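Local coordinates for protein L-asparagine oxygenase (Streptomyces coelicolor, PDB 2OG5) that hydroxylates L-asparagine at C3 with iron(II), 2-oxoglutarate and dioxygen, giving (2S,3S)-3-hydroxyasparagine for calcium-dependent antibiotic biosynthesis, at residues W53-Q58 / G129-L134; E49-K54 / W76-A81; S121-A126 / W326-F331; A71-W76 / L140-A145. One frame throughout, in Å; residues are numbered along the deposited sequence.

Contact 1 (W53-Q58 / G129-L134); sequences WKLATQ and GAAVLL
Leu-55 makes the closest approach to Ala-131, the one residue of 129-134 that meets segment 53-58. Its chain leaves the helix with CG opposite the backbone N (chi1 179°). The second torsion then sends branch CD2 to the neighbouring helix. CD2 lies 3.7 Å from Ala-131 CB and 3.8 Å from Ala-131 CA, so this methyl rests on the root of the alanine. Leu-55 as a whole also packs on Trp-68, Ala-71 and Ala-72 of helix 66-76. One leucine therefore serves two helices.

Ala-56 follows, with a looser touch. Its CB is 4.5 Å from Ala-131 CB. The two alanines have the nearest CA atoms across the segments, 5.9 Å apart. Small residues on both sides let the backbones come this near.

One residue on, Thr-57 faces elsewhere and braces its own helix. Its OG1 bonds to Trp-53 O at 2.7 Å. The same oxygen takes Thr-57 N from the opposite face of its plane, so two donors grip one carbonyl in the last turn. Thr-57 CG2 meets the Trp-53 ring at its edge.

The contact is wholly apolar between the two segments and largely buried. It is a close helix-helix packing, Leu-55 and Ala-56 against Ala-131, in the helical layer, where helix 128-140 lies against the jelly-roll sheet and helix 42-58 packs outside it.

Contact 2 (E49-K54 / W76-A81); sequences EEIAWK and WHAWPA
Ile-51 meets Ala-78 and Trp-79 through the end of its longer branch. Its chi1 of -66° sets CG1 opposite the carbonyl carbon, next to the backbone N. The second torsion is extended, at 161°, and carries CD1 straight out to the loop 76-81. In Trp-79, CG likewise lies opposite the carbonyl carbon. The indole points inward, with its CD1 edge atom near the isoleucine.

The terminal methyl of Ile-51 does nearly all the touching. Its CD1 is 3.4 Å from Ala-78 O and 3.8 Å from Ala-78 CB, so it covers the peptide unit as well as the alanine methyl. It also stands 4.1 Å from Trp-79 CD1, at an oblique angle to the ring.

A type I beta turn from Trp-76 to Trp-79 presents these atoms. It is closed by Trp-79 N bonding to Trp-76 O at 3.0 Å. The two indoles of the turn also meet. Trp-76 CZ3 stands over the centre of the Trp-79 ring, with the ring planes at about 40°. Pro-80 then takes the N-cap position of helix 81-92 and leans on Asp-44, Leu-47 and Val-48 of helix 42-58. Further in, Met-135 of helix 128-140 touches both Ile-51 and Trp-79.

The turn joining helices 66-76 and 81-92 is thus seated on helix 42-58. The contact between these segments is van der Waals and hydrophobic. The methyl lies against the Ala-78 carbonyl without bonding to it, so shape rather than bond direction sets the fit.

Contact 3 (S121-A126 / W326-F331); sequences SVQREA and WLQRTF. With ACY (acetic acid), chain C.
Gln-123 and Gln-328 meet amide to amide. Gln-328 NE2 donates to Gln-123 OE1 at 3.0 Å, with an N-H...O angle of 152°. The two amide planes are 63° apart. The stronger partner of Gln-328 NE2 is Asp-157 OD1, which helps to fix its rotation. A bend at chi2 (65°) turns the Gln-123 amide back over its own loop, where NE2 gives a nearly straight bond to Glu-125 O of 2.9 Å. The Gln-123 amide is thereby held at both ends.

The strand 326-333 belongs to the jelly-roll core of this iron(II)/2-oxoglutarate oxygenase. Arg-329 binds L-asparagine, and its side chain leaves the face of the strand opposite to Gln-328. The loop therefore probably joins the strand on the face turned away from the substrate site.

Arg-124 holds an acetic acid, probably from the crystallisation liquor, by two nearly straight hydrogen bonds, NE to OXT at 2.9 Å and NH2 to O at 3.0 Å. Val-122 CG2 makes a van der Waals contact with OXT of the same molecule, 3.3 Å away.

Two salt bridges tie the loop to its surroundings: Arg-124 NH1 pairs with Asp-64, and Glu-125 with Arg-62.

Contact 4 (A71-W76 / L140-A145); sequences AARNAW and LGDPGA
A salt bridge at the surface, Arg-73 to Asp-142, joins helix 66-76 to the first residue of strand 142-146 in the jelly-roll sheet. Asp-142 follows Gly-141, where the chain leaves helix 128-140 with positive phi. The strand pairs antiparallel with strand 326-333.

The bridge rests on a single direct bond. Arg-73 NH2 donates to Asp-142 OD1 at 2.8 Å, with an N-H...O angle of 148°. The oxygen is approached nearly along its C-O axis and sits at the edge of the guanidinium, 19° out of its plane. The guanidinium and carboxylate planes are 62° apart, so the groups do not form the flat, two-bond pairing.

The Arg-73 chain runs out extended and then bends at chi3, which swings its head to the aspartate. The chain also rests on Cys-138 of helix 128-140.

Water 1 makes a second link. It accepts from Arg-73 NE at 2.8 Å, near the guanidinium plane. It can donate to Asp-142 OD1, 2.9 Å away, though it has more acceptors in reach than protons. Asp-142 OD1 thus faces both NH2 and the water. Arg-73 NH2 is also hydrogen-bonded to Tyr-348 OH.

Overall arrangement
Contacts 1 and 2 are neighbours on helix 42-58, with centres about 9 Å apart. Ala-131 CB of contact 1 also lies 3.6 Å from Ala-52 O of contact 2. Contact 4 joins them through helix 66-76: Leu-55 CD1 is 3.5 Å from Ala-71 CB, and Trp-76 is shared with contact 2. Contacts 3 and 4 meet in the sheet, where Phe-331 O and Gly-144 N are 3.1 Å apart, probably hydrogen-bonded. Contact 3 is nearest the active site. It contains Arg-329, and the side chain of Gln-328 is about 13 Å from the sodium ion held by His-179, Glu-181 and His-311, the iron ligands. Contacts 1, 2 and 4 lie away from it.

Contact 1 (W53-Q58 / G129-L134)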
loop_
_atom_site.group_PDB
_atom_site.type_symbol
_atom_site.label_atom_id
_atom_site.label_comp_id
_atom_site.label_asym_id
_atom_site.label_seq_id
_atom_site.Cartn_x
_atom_site.Cartn_y
_atom_site.Cartn_z
ATOM N N TRP A 53 19.960 8.738 -5.306
ATOM C CA TRP A 53 20.577 10.002 -4.895
ATOM C C TRP A 53 20.630 11.012 -6.036
ATOM O O TRP A 53 20.387 12.197 -5.825
ATOM C CB TRP A 53 21.979 9.777 -4.312
ATOM C CG TRP A 53 21.950 9.474 -2.858
ATOM C CD1 TRP A 53 22.277 8.292 -2.256
ATOM C CD2 TRP A 53 21.558 10.365 -1.803
ATOM N NE1 TRP A 53 22.120 8.394 -0.892
ATOM C CE2 TRP A 53 21.673 9.653 -0.589
ATOM C CE3 TRP A 53 21.111 11.692 -1.769
ATOM C CZ2 TRP A 53 21.365 10.227 0.651
ATOM C CZ3 TRP A 53 20.801 12.262 -0.538
ATOM C CH2 TRP A 53 20.932 11.529 0.657
ATOM N N LYS A 54 20.958 10.543 -7.238
ATOM C CA LYS A 54 20.987 11.410 -8.414
ATOM C C LYS A 54 19.606 12.010 -8.687
ATOM O O LYS A 54 19.478 13.202 -8.952
ATOM C CB LYS A 54 21.493 10.637 -9.632
ATOM C CG LYS A 54 21.672 11.473 -10.895
ATOM C CD LYS A 54 22.295 10.640 -12.005
ATOM C CE LYS A 54 22.208 11.331 -13.369
ATOM N NZ LYS A 54 22.069 10.342 -14.495
ATOM N N LEU A 55 18.571 11.179 -8.626
ATOM C CA LEU A 55 17.204 11.668 -8.799
ATOM C C LEU A 55 16.833 12.677 -7.713
ATOM O O LEU A 55 16.345 13.769 -8.010
ATOM C CB LEU A 55 16.221 10.496 -8.772
ATOM C CG LEU A 55 14.732 10.814 -8.909
ATOM C CD1 LEU A 55 14.407 11.514 -10.214
ATOM C CD2 LEU A 55 13.967 9.513 -8.788
ATOM N N ALA A 56 17.084 12.315 -6.459
ATOM C CA ALA A 56 16.709 13.146 -5.316
ATOM C C ALA A 56 17.400 14.515 -5.315
ATOM O O ALA A 56 16.798 15.514 -4.900
ATOM C CB ALA A 56 17.012 12.414 -4.020
ATOM N N THR A 57 18.647 14.563 -5.778
ATOM C CA THR A 57 19.447 15.795 -5.689
ATOM C C THR A 57 19.497 16.608 -6.980
ATOM O O THR A 57 19.693 17.823 -6.917
ATOM C CB THR A 57 20.895 15.506 -5.243
ATOM O OG1 THR A 57 21.535 14.657 -6.202
ATOM C CG2 THR A 57 20.918 14.859 -3.863
ATOM N N GLN A 58 19.334 15.960 -8.136
ATOM C CA GLN A 58 19.522 16.639 -9.427
ATOM C C GLN A 58 18.244 16.926 -10.204
ATOM O O GLN A 58 18.210 17.866 -10.989
ATOM C CB GLN A 58 20.487 15.859 -10.330
ATOM C CG GLN A 58 21.828 15.526 -9.687
ATOM C CD GLN A 58 22.867 15.042 -10.698
ATOM O OE1 GLN A 58 22.543 14.716 -11.843
ATOM N NE2 GLN A 58 24.123 14.990 -10.271
ATOM N N GLY A 129 13.659 8.600 -0.079
ATOM C CA GLY A 129 12.450 7.788 0.041
ATOM C C GLY A 129 11.458 8.033 -1.079
ATOM O O GLY A 129 10.898 7.087 -1.645
ATOM N N ALA A 130 11.239 9.304 -1.410
ATOM C CA ALA A 130 10.385 9.643 -2.551
ATOM C C ALA A 130 10.947 9.075 -3.850
ATOM O O ALA A 130 10.198 8.604 -4.706
ATOM C CB ALA A 130 10.202 11.152 -2.670
ATOM N N ALA A 131 12.265 9.134 -4.011
ATOM C CA ALA A 131 12.919 8.627 -5.213
ATOM C C ALA A 131 12.667 7.135 -5.364
ATOM O O ALA A 131 12.220 6.668 -6.404
ATOM C CB ALA A 131 14.438 8.925 -5.176
ATOM N N VAL A 132 12.947 6.372 -4.318
ATOM C CA VAL A 132 12.721 4.930 -4.362
ATOM C C VAL A 132 11.254 4.580 -4.680
ATOM O O VAL A 132 10.968 3.749 -5.550
ATOM C CB VAL A 132 13.151 4.272 -3.041
ATOM C CG1 VAL A 132 12.690 2.825 -2.973
ATOM C CG2 VAL A 132 14.669 4.379 -2.876
ATOM N N LEU A 133 10.322 5.211 -3.971
ATOM C CA LEU A 133 8.915 4.891 -4.157
ATOM C C LEU A 133 8.410 5.272 -5.539
ATOM O O LEU A 133 7.690 4.495 -6.161
ATOM C CB LEU A 133 8.059 5.559 -3.080
ATOM C CG LEU A 133 8.102 4.867 -1.717
ATOM C CD1 LEU A 133 7.589 5.824 -0.639
ATOM C CD2 LEU A 133 7.284 3.564 -1.705
ATOM N N LEU A 134 8.746 6.466 -6.024
ATOM C CA LEU A 134 8.162 6.905 -7.287
ATOM C C LEU A 134 8.811 6.181 -8.476
ATOM O O LEU A 134 8.146 5.905 -9.483
ATOM C CB LEU A 134 8.190 8.433 -7.426
ATOM C CG LEU A 134 7.282 9.176 -6.425
ATOM C CD1 LEU A 134 7.259 10.684 -6.679
ATOM C CD2 LEU A 134 5.860 8.637 -6.429
#

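Contact 2 (E49-K54 / W76-A81)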
loop_
_atom_site.group_PDB
_atom_site.type_symbol
_atom_site.label_atom_id
_atom_site.label_comp_id
_atom_site.label_asym_id
_atom_site.label_seq_id
_atom_site.Cartn_x
_atom_site.Cartn_y
_atom_site.Cartn_z
ATOM N N GLU A 49 21.175 2.919 -4.999
ATOM C CA GLU A 49 21.529 4.060 -4.151
ATOM C C GLU A 49 22.036 5.234 -4.994
ATOM O O GLU A 49 21.619 6.369 -4.793
ATOM C CB GLU A 49 22.577 3.644 -3.112
ATOM C CG GLU A 49 22.988 4.761 -2.160
ATOM C CD GLU A 49 24.071 4.339 -1.195
ATOM O OE1 GLU A 49 25.044 3.683 -1.635
ATOM O OE2 GLU A 49 23.962 4.685 0.001
ATOM N N GLU A 50 22.928 4.950 -5.939
ATOM C CA GLU A 50 23.453 5.981 -6.838
ATOM C C GLU A 50 22.334 6.629 -7.645
ATOM O O GLU A 50 22.268 7.844 -7.768
ATOM C CB GLU A 50 24.492 5.382 -7.796
ATOM C CG GLU A 50 25.153 6.390 -8.743
ATOM C CD GLU A 50 26.141 5.747 -9.728
ATOM O OE1 GLU A 50 26.131 4.502 -9.886
ATOM O OE2 GLU A 50 26.926 6.498 -10.357
ATOM N N ILE A 51 21.464 5.794 -8.199
ATOM C CA ILE A 51 20.355 6.270 -9.016
ATOM C C ILE A 51 19.381 7.121 -8.183
ATOM O O ILE A 51 18.953 8.185 -8.621
ATOM C CB ILE A 51 19.588 5.084 -9.657
ATOM C CG1 ILE A 51 20.471 4.339 -10.667
ATOM C CG2 ILE A 51 18.339 5.579 -10.373
ATOM C CD1 ILE A 51 19.975 2.928 -10.986
ATOM N N ALA A 52 19.045 6.644 -6.986
ATOM C CA ALA A 52 18.120 7.349 -6.105
ATOM C C ALA A 52 18.678 8.698 -5.662
ATOM O O ALA A 52 17.958 9.695 -5.659
ATOM C CB ALA A 52 17.782 6.490 -4.898
ATOM N N TRP A 53 19.960 8.738 -5.306
ATOM C CA TRP A 53 20.577 10.002 -4.895
ATOM C C TRP A 53 20.630 11.012 -6.036
ATOM O O TRP A 53 20.387 12.197 -5.825
ATOM C CB TRP A 53 21.979 9.777 -4.312
ATOM C CG TRP A 53 21.950 9.474 -2.858
ATOM C CD1 TRP A 53 22.277 8.292 -2.256
ATOM C CD2 TRP A 53 21.558 10.365 -1.803
ATOM N NE1 TRP A 53 22.120 8.394 -0.892
ATOM C CE2 TRP A 53 21.673 9.653 -0.589
ATOM C CE3 TRP A 53 21.111 11.692 -1.769
ATOM C CZ2 TRP A 53 21.365 10.227 0.651
ATOM C CZ3 TRP A 53 20.801 12.262 -0.538
ATOM C CH2 TRP A 53 20.932 11.529 0.657
ATOM N N LYS A 54 20.958 10.543 -7.238
ATOM C CA LYS A 54 20.987 11.410 -8.414
ATOM C C LYS A 54 19.606 12.010 -8.687
ATOM O O LYS A 54 19.478 13.202 -8.952
ATOM C CB LYS A 54 21.493 10.637 -9.632
ATOM C CG LYS A 54 21.672 11.473 -10.895
ATOM C CD LYS A 54 22.295 10.640 -12.005
ATOM C CE LYS A 54 22.208 11.331 -13.369
ATOM N NZ LYS A 54 22.069 10.342 -14.495
ATOM N N TRP A 76 13.960 4.819 -13.198
ATOM C CA TRP A 76 13.604 3.417 -12.989
ATOM C C TRP A 76 14.308 2.515 -14.011
ATOM O O TRP A 76 14.790 1.437 -13.691
ATOM C CB TRP A 76 12.088 3.221 -13.083
ATOM C CG TRP A 76 11.725 1.789 -13.174
ATOM C CD1 TRP A 76 11.348 1.111 -14.291
ATOM C CD2 TRP A 76 11.765 0.830 -12.113
ATOM N NE1 TRP A 76 11.130 -0.206 -13.991
ATOM C CE2 TRP A 76 11.378 -0.409 -12.659
ATOM C CE3 TRP A 76 12.087 0.897 -10.754
ATOM C CZ2 TRP A 76 11.293 -1.573 -11.882
ATOM C CZ3 TRP A 76 11.997 -0.252 -9.991
ATOM C CH2 TRP A 76 11.609 -1.468 -10.556
ATOM N N HIS A 77 14.368 2.967 -15.255
ATOM C CA HIS A 77 14.935 2.139 -16.309
ATOM C C HIS A 77 16.448 1.997 -16.252
ATOM O O HIS A 77 17.006 1.178 -16.984
ATOM C CB HIS A 77 14.423 2.619 -17.664
ATOM C CG HIS A 77 12.985 2.276 -17.861
ATOM N ND1 HIS A 77 12.573 0.980 -18.063
ATOM C CD2 HIS A 77 11.860 3.025 -17.786
ATOM C CE1 HIS A 77 11.255 0.949 -18.139
ATOM N NE2 HIS A 77 10.796 2.174 -17.968
ATOM N N ALA A 78 17.097 2.758 -15.367
ATOM C CA ALA A 78 18.518 2.551 -15.044
ATOM C C ALA A 78 18.754 1.462 -13.982
ATOM O O ALA A 78 19.898 1.052 -13.772
ATOM C CB ALA A 78 19.156 3.864 -14.579
ATOM N N TRP A 79 17.703 1.006 -13.295
ATOM C CA TRP A 79 17.860 -0.042 -12.274
ATOM C C TRP A 79 18.441 -1.322 -12.876
ATOM O O TRP A 79 18.268 -1.585 -14.067
ATOM C CB TRP A 79 16.532 -0.407 -11.604
ATOM C CG TRP A 79 16.013 0.548 -10.580
ATOM C CD1 TRP A 79 15.988 1.904 -10.662
ATOM C CD2 TRP A 79 15.385 0.206 -9.333
ATOM N NE1 TRP A 79 15.385 2.435 -9.535
ATOM C CE2 TRP A 79 15.013 1.413 -8.705
ATOM C CE3 TRP A 79 15.101 -1.003 -8.690
ATOM C CZ2 TRP A 79 14.367 1.448 -7.461
ATOM C CZ3 TRP A 79 14.463 -0.970 -7.451
ATOM C CH2 TRP A 79 14.104 0.246 -6.851
ATOM N N PRO A 80 19.117 -2.135 -12.049
ATOM C CA PRO A 80 19.589 -3.423 -12.549
ATOM C C PRO A 80 18.476 -4.292 -13.120
ATOM O O PRO A 80 17.371 -4.334 -12.572
ATOM C CB PRO A 80 20.187 -4.108 -11.314
ATOM C CG PRO A 80 19.930 -3.244 -10.170
ATOM C CD PRO A 80 19.488 -1.899 -10.644
ATOM N N ALA A 81 18.784 -4.990 -14.204
ATOM C CA ALA A 81 17.810 -5.852 -14.866
ATOM C C ALA A 81 17.242 -6.913 -13.938
ATOM O O ALA A 81 16.084 -7.295 -14.073
ATOM C CB ALA A 81 18.431 -6.514 -16.099
#

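Contact 3 (S121-A126 / W326-F331)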
loop_
_atom_site.group_PDB
_atom_site.type_symbol
_atom_site.label_atom_id
_atom_site.label_comp_id
_atom_site.label_asym_id
_atom_site.label_seq_id
_atom_site.Cartn_x
_atom_site.Cartn_y
_atom_site.Cartn_z
ATOM N N SER A 121 0.821 14.072 7.475
ATOM C CA SER A 121 2.227 14.235 7.108
ATOM C C SER A 121 2.497 13.596 5.731
ATOM O O SER A 121 2.130 12.450 5.509
ATOM C CB SER A 121 3.095 13.541 8.180
ATOM O OG SER A 121 4.464 13.786 7.979
ATOM N N VAL A 122 3.104 14.353 4.819
ATOM C CA VAL A 122 3.453 13.855 3.482
ATOM C C VAL A 122 4.836 14.356 3.061
ATOM O O VAL A 122 5.368 15.297 3.648
ATOM C CB VAL A 122 2.396 14.277 2.423
ATOM C CG1 VAL A 122 1.046 13.687 2.760
ATOM C CG2 VAL A 122 2.320 15.793 2.332
ATOM N N GLN A 123 5.399 13.742 2.022
ATOM C CA GLN A 123 6.736 14.073 1.532
ATOM C C GLN A 123 6.629 14.943 0.288
ATOM O O GLN A 123 6.554 14.441 -0.834
ATOM C CB GLN A 123 7.526 12.785 1.244
ATOM C CG GLN A 123 8.981 12.989 0.854
ATOM C CD GLN A 123 9.803 13.585 1.979
ATOM O OE1 GLN A 123 9.727 13.135 3.124
ATOM N NE2 GLN A 123 10.577 14.612 1.659
ATOM N N ARG A 124 6.618 16.258 0.492
ATOM C CA ARG A 124 6.513 17.214 -0.607
ATOM C C ARG A 124 7.877 17.530 -1.207
ATOM O O ARG A 124 7.970 17.871 -2.377
ATOM C CB ARG A 124 5.868 18.530 -0.140
ATOM C CG ARG A 124 4.431 18.411 0.356
ATOM C CD ARG A 124 3.478 18.088 -0.773
ATOM N NE ARG A 124 2.084 18.034 -0.332
ATOM C CZ ARG A 124 1.086 17.556 -1.071
ATOM N NH1 ARG A 124 1.312 17.104 -2.296
ATOM N NH2 ARG A 124 -0.151 17.534 -0.594
ATOM N N GLU A 125 8.932 17.473 -0.397
ATOM C CA GLU A 125 10.282 17.760 -0.889
ATOM C C GLU A 125 10.933 16.520 -1.478
ATOM O O GLU A 125 10.614 15.401 -1.091
ATOM C CB GLU A 125 11.160 18.302 0.243
ATOM C CG GLU A 125 10.678 19.623 0.806
ATOM C CD GLU A 125 10.695 20.747 -0.212
ATOM O OE1 GLU A 125 11.578 20.754 -1.102
ATOM O OE2 GLU A 125 9.830 21.646 -0.116
ATOM N N ALA A 126 11.853 16.738 -2.419
ATOM C CA ALA A 126 12.653 15.656 -2.975
ATOM C C ALA A 126 13.420 14.967 -1.857
ATOM O O ALA A 126 13.911 15.622 -0.925
ATOM C CB ALA A 126 13.624 16.188 -4.041
ATOM N N TRP A 326 8.302 4.723 11.164
ATOM C CA TRP A 326 8.102 5.675 10.070
ATOM C C TRP A 326 8.152 4.906 8.757
ATOM O O TRP A 326 9.224 4.414 8.373
ATOM C CB TRP A 326 9.196 6.746 10.081
ATOM C CG TRP A 326 8.998 7.901 9.131
ATOM C CD1 TRP A 326 7.992 8.063 8.205
ATOM C CD2 TRP A 326 9.848 9.048 8.991
ATOM N NE1 TRP A 326 8.161 9.238 7.532
ATOM C CE2 TRP A 326 9.290 9.862 7.985
ATOM C CE3 TRP A 326 11.016 9.477 9.635
ATOM C CZ2 TRP A 326 9.857 11.073 7.604
ATOM C CZ3 TRP A 326 11.586 10.691 9.245
ATOM C CH2 TRP A 326 11.001 11.468 8.237
ATOM N N LEU A 327 7.007 4.775 8.092
ATOM C CA LEU A 327 6.966 4.265 6.717
ATOM C C LEU A 327 6.561 5.398 5.800
ATOM O O LEU A 327 5.912 6.349 6.226
ATOM C CB LEU A 327 5.955 3.127 6.535
ATOM C CG LEU A 327 5.820 2.079 7.622
ATOM C CD1 LEU A 327 4.733 1.059 7.275
ATOM C CD2 LEU A 327 7.149 1.375 7.897
ATOM N N GLN A 328 6.942 5.289 4.531
ATOM C CA GLN A 328 6.348 6.121 3.489
ATOM C C GLN A 328 5.617 5.222 2.493
ATOM O O GLN A 328 6.054 4.107 2.196
ATOM C CB GLN A 328 7.389 7.019 2.832
ATOM C CG GLN A 328 7.822 8.111 3.807
ATOM C CD GLN A 328 8.766 9.141 3.240
ATOM O OE1 GLN A 328 9.644 8.835 2.421
ATOM N NE2 GLN A 328 8.616 10.379 3.706
ATOM N N ARG A 329 4.473 5.714 2.029
ATOM C CA ARG A 329 3.546 4.934 1.248
ATOM C C ARG A 329 3.260 5.606 -0.086
ATOM O O ARG A 329 3.019 6.809 -0.157
ATOM C CB ARG A 329 2.234 4.779 2.015
ATOM C CG ARG A 329 1.234 3.873 1.314
ATOM C CD ARG A 329 -0.016 3.742 2.112
ATOM N NE ARG A 329 -0.722 5.009 2.191
ATOM C CZ ARG A 329 -1.761 5.239 2.982
ATOM N NH1 ARG A 329 -2.220 4.295 3.783
ATOM N NH2 ARG A 329 -2.323 6.440 2.984
ATOM N N THR A 330 3.253 4.794 -1.142
ATOM C CA THR A 330 2.814 5.220 -2.461
ATOM C C THR A 330 1.908 4.162 -3.076
ATOM O O THR A 330 2.174 2.964 -2.971
ATOM C CB THR A 330 4.007 5.472 -3.378
ATOM O OG1 THR A 330 4.721 6.589 -2.863
ATOM C CG2 THR A 330 3.581 5.759 -4.809
ATOM N N PHE A 331 0.819 4.635 -3.678
ATOM C CA PHE A 331 -0.121 3.796 -4.417
ATOM C C PHE A 331 0.281 3.680 -5.876
ATOM O O PHE A 331 0.775 4.646 -6.476
ATOM C CB PHE A 331 -1.520 4.389 -4.363
ATOM C CG PHE A 331 -2.060 4.599 -2.970
ATOM C CD1 PHE A 331 -1.884 3.650 -1.982
ATOM C CD2 PHE A 331 -2.766 5.755 -2.658
ATOM C CE1 PHE A 331 -2.398 3.836 -0.716
ATOM C CE2 PHE A 331 -3.280 5.955 -1.386
ATOM C CZ PHE A 331 -3.107 4.986 -0.420
HETATM C C ACY C . 0.492 18.722 2.854
HETATM O O ACY C . -0.534 18.375 2.244
HETATM O OXT ACY C . 1.572 19.047 2.316
HETATM C CH3 ACY C . 0.412 18.736 4.349
#

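Contact 4 (A71-W76 / L140-A145)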
loop_
_atom_site.group_PDB
_atom_site.type_symbol
_atom_site.label_atom_id
_atom_site.label_comp_id
_atom_site.label_asym_id
_atom_site.label_seq_id
_atom_site.Cartn_x
_atom_site.Cartn_y
_atom_site.Cartn_z
ATOM N N ALA A 71 11.139 12.191 -14.380
ATOM C CA ALA A 71 12.529 11.851 -14.040
ATOM C C ALA A 71 12.596 10.500 -13.321
ATOM O O ALA A 71 13.502 9.696 -13.562
ATOM C CB ALA A 71 13.165 12.934 -13.188
ATOM N N ALA A 72 11.623 10.238 -12.447
ATOM C CA ALA A 72 11.567 8.967 -11.725
ATOM C C ALA A 72 11.333 7.807 -12.694
ATOM O O ALA A 72 11.943 6.746 -12.571
ATOM C CB ALA A 72 10.476 9.016 -10.647
ATOM N N ARG A 73 10.435 8.002 -13.653
ATOM C CA ARG A 73 10.173 6.978 -14.674
ATOM C C ARG A 73 11.442 6.649 -15.456
ATOM O O ARG A 73 11.785 5.488 -15.646
ATOM C CB ARG A 73 9.080 7.466 -15.625
ATOM C CG ARG A 73 8.611 6.442 -16.646
ATOM C CD ARG A 73 7.461 6.982 -17.489
ATOM N NE ARG A 73 6.316 7.199 -16.612
ATOM C CZ ARG A 73 5.808 8.369 -16.252
ATOM N NH1 ARG A 73 6.284 9.528 -16.717
ATOM N NH2 ARG A 73 4.785 8.360 -15.404
ATOM N N ASN A 74 12.139 7.685 -15.902
ATOM C CA ASN A 74 13.390 7.488 -16.626
ATOM C C ASN A 74 14.456 6.818 -15.763
ATOM O O ASN A 74 15.185 5.941 -16.232
ATOM C CB ASN A 74 13.888 8.823 -17.179
ATOM C CG ASN A 74 13.031 9.325 -18.343
ATOM O OD1 ASN A 74 12.767 10.529 -18.459
ATOM N ND2 ASN A 74 12.601 8.409 -19.205
ATOM N N ALA A 75 14.543 7.214 -14.499
ATOM C CA ALA A 75 15.540 6.649 -13.585
ATOM C C ALA A 75 15.239 5.184 -13.262
ATOM O O ALA A 75 16.156 4.387 -13.084
ATOM C CB ALA A 75 15.631 7.483 -12.305
ATOM N N TRP A 76 13.960 4.819 -13.198
ATOM C CA TRP A 76 13.604 3.417 -12.989
ATOM C C TRP A 76 14.308 2.515 -14.011
ATOM O O TRP A 76 14.790 1.437 -13.691
ATOM C CB TRP A 76 12.088 3.221 -13.083
ATOM C CG TRP A 76 11.725 1.789 -13.174
ATOM C CD1 TRP A 76 11.348 1.111 -14.291
ATOM C CD2 TRP A 76 11.765 0.830 -12.113
ATOM N NE1 TRP A 76 11.130 -0.206 -13.991
ATOM C CE2 TRP A 76 11.378 -0.409 -12.659
ATOM C CE3 TRP A 76 12.087 0.897 -10.754
ATOM C CZ2 TRP A 76 11.293 -1.573 -11.882
ATOM C CZ3 TRP A 76 11.997 -0.252 -9.991
ATOM C CH2 TRP A 76 11.609 -1.468 -10.556
ATOM N N LEU A 140 5.985 -0.457 -11.997
ATOM C CA LEU A 140 4.815 -1.332 -11.887
ATOM C C LEU A 140 3.587 -0.802 -12.627
ATOM O O LEU A 140 2.653 -1.547 -12.917
ATOM C CB LEU A 140 4.457 -1.560 -10.418
ATOM C CG LEU A 140 5.337 -2.554 -9.678
ATOM C CD1 LEU A 140 5.039 -2.507 -8.180
ATOM C CD2 LEU A 140 5.134 -3.963 -10.229
ATOM N N GLY A 141 3.570 0.499 -12.897
ATOM C CA GLY A 141 2.416 1.149 -13.507
ATOM C C GLY A 141 2.692 2.636 -13.453
ATOM O O GLY A 141 3.618 3.102 -14.106
ATOM N N ASP A 142 1.888 3.372 -12.690
ATOM C CA ASP A 142 2.154 4.781 -12.383
ATOM C C ASP A 142 1.724 5.057 -10.964
ATOM O O ASP A 142 0.837 4.394 -10.438
ATOM C CB ASP A 142 1.367 5.689 -13.323
ATOM C CG ASP A 142 1.895 5.633 -14.741
ATOM O OD1 ASP A 142 2.971 6.220 -14.994
ATOM O OD2 ASP A 142 1.265 4.983 -15.598
ATOM N N PRO A 143 2.349 6.050 -10.320
ATOM C CA PRO A 143 1.862 6.418 -9.006
ATOM C C PRO A 143 0.539 7.153 -9.117
ATOM O O PRO A 143 0.229 7.719 -10.155
ATOM C CB PRO A 143 2.949 7.349 -8.482
ATOM C CG PRO A 143 3.500 7.986 -9.721
ATOM C CD PRO A 143 3.462 6.905 -10.772
ATOM N N GLY A 144 -0.218 7.145 -8.030
ATOM C CA GLY A 144 -1.462 7.884 -7.957
ATOM C C GLY A 144 -1.837 8.184 -6.523
ATOM O O GLY A 144 -1.363 7.542 -5.587
ATOM N N ALA A 145 -2.695 9.178 -6.352
ATOM C CA ALA A 145 -3.229 9.511 -5.033
ATOM C C ALA A 145 -4.594 10.145 -5.184
ATOM O O ALA A 145 -5.022 10.435 -6.292
ATOM C CB ALA A 145 -2.292 10.413 -4.265
HETATM O O HOH W 1 5.280 4.735 -15.839
#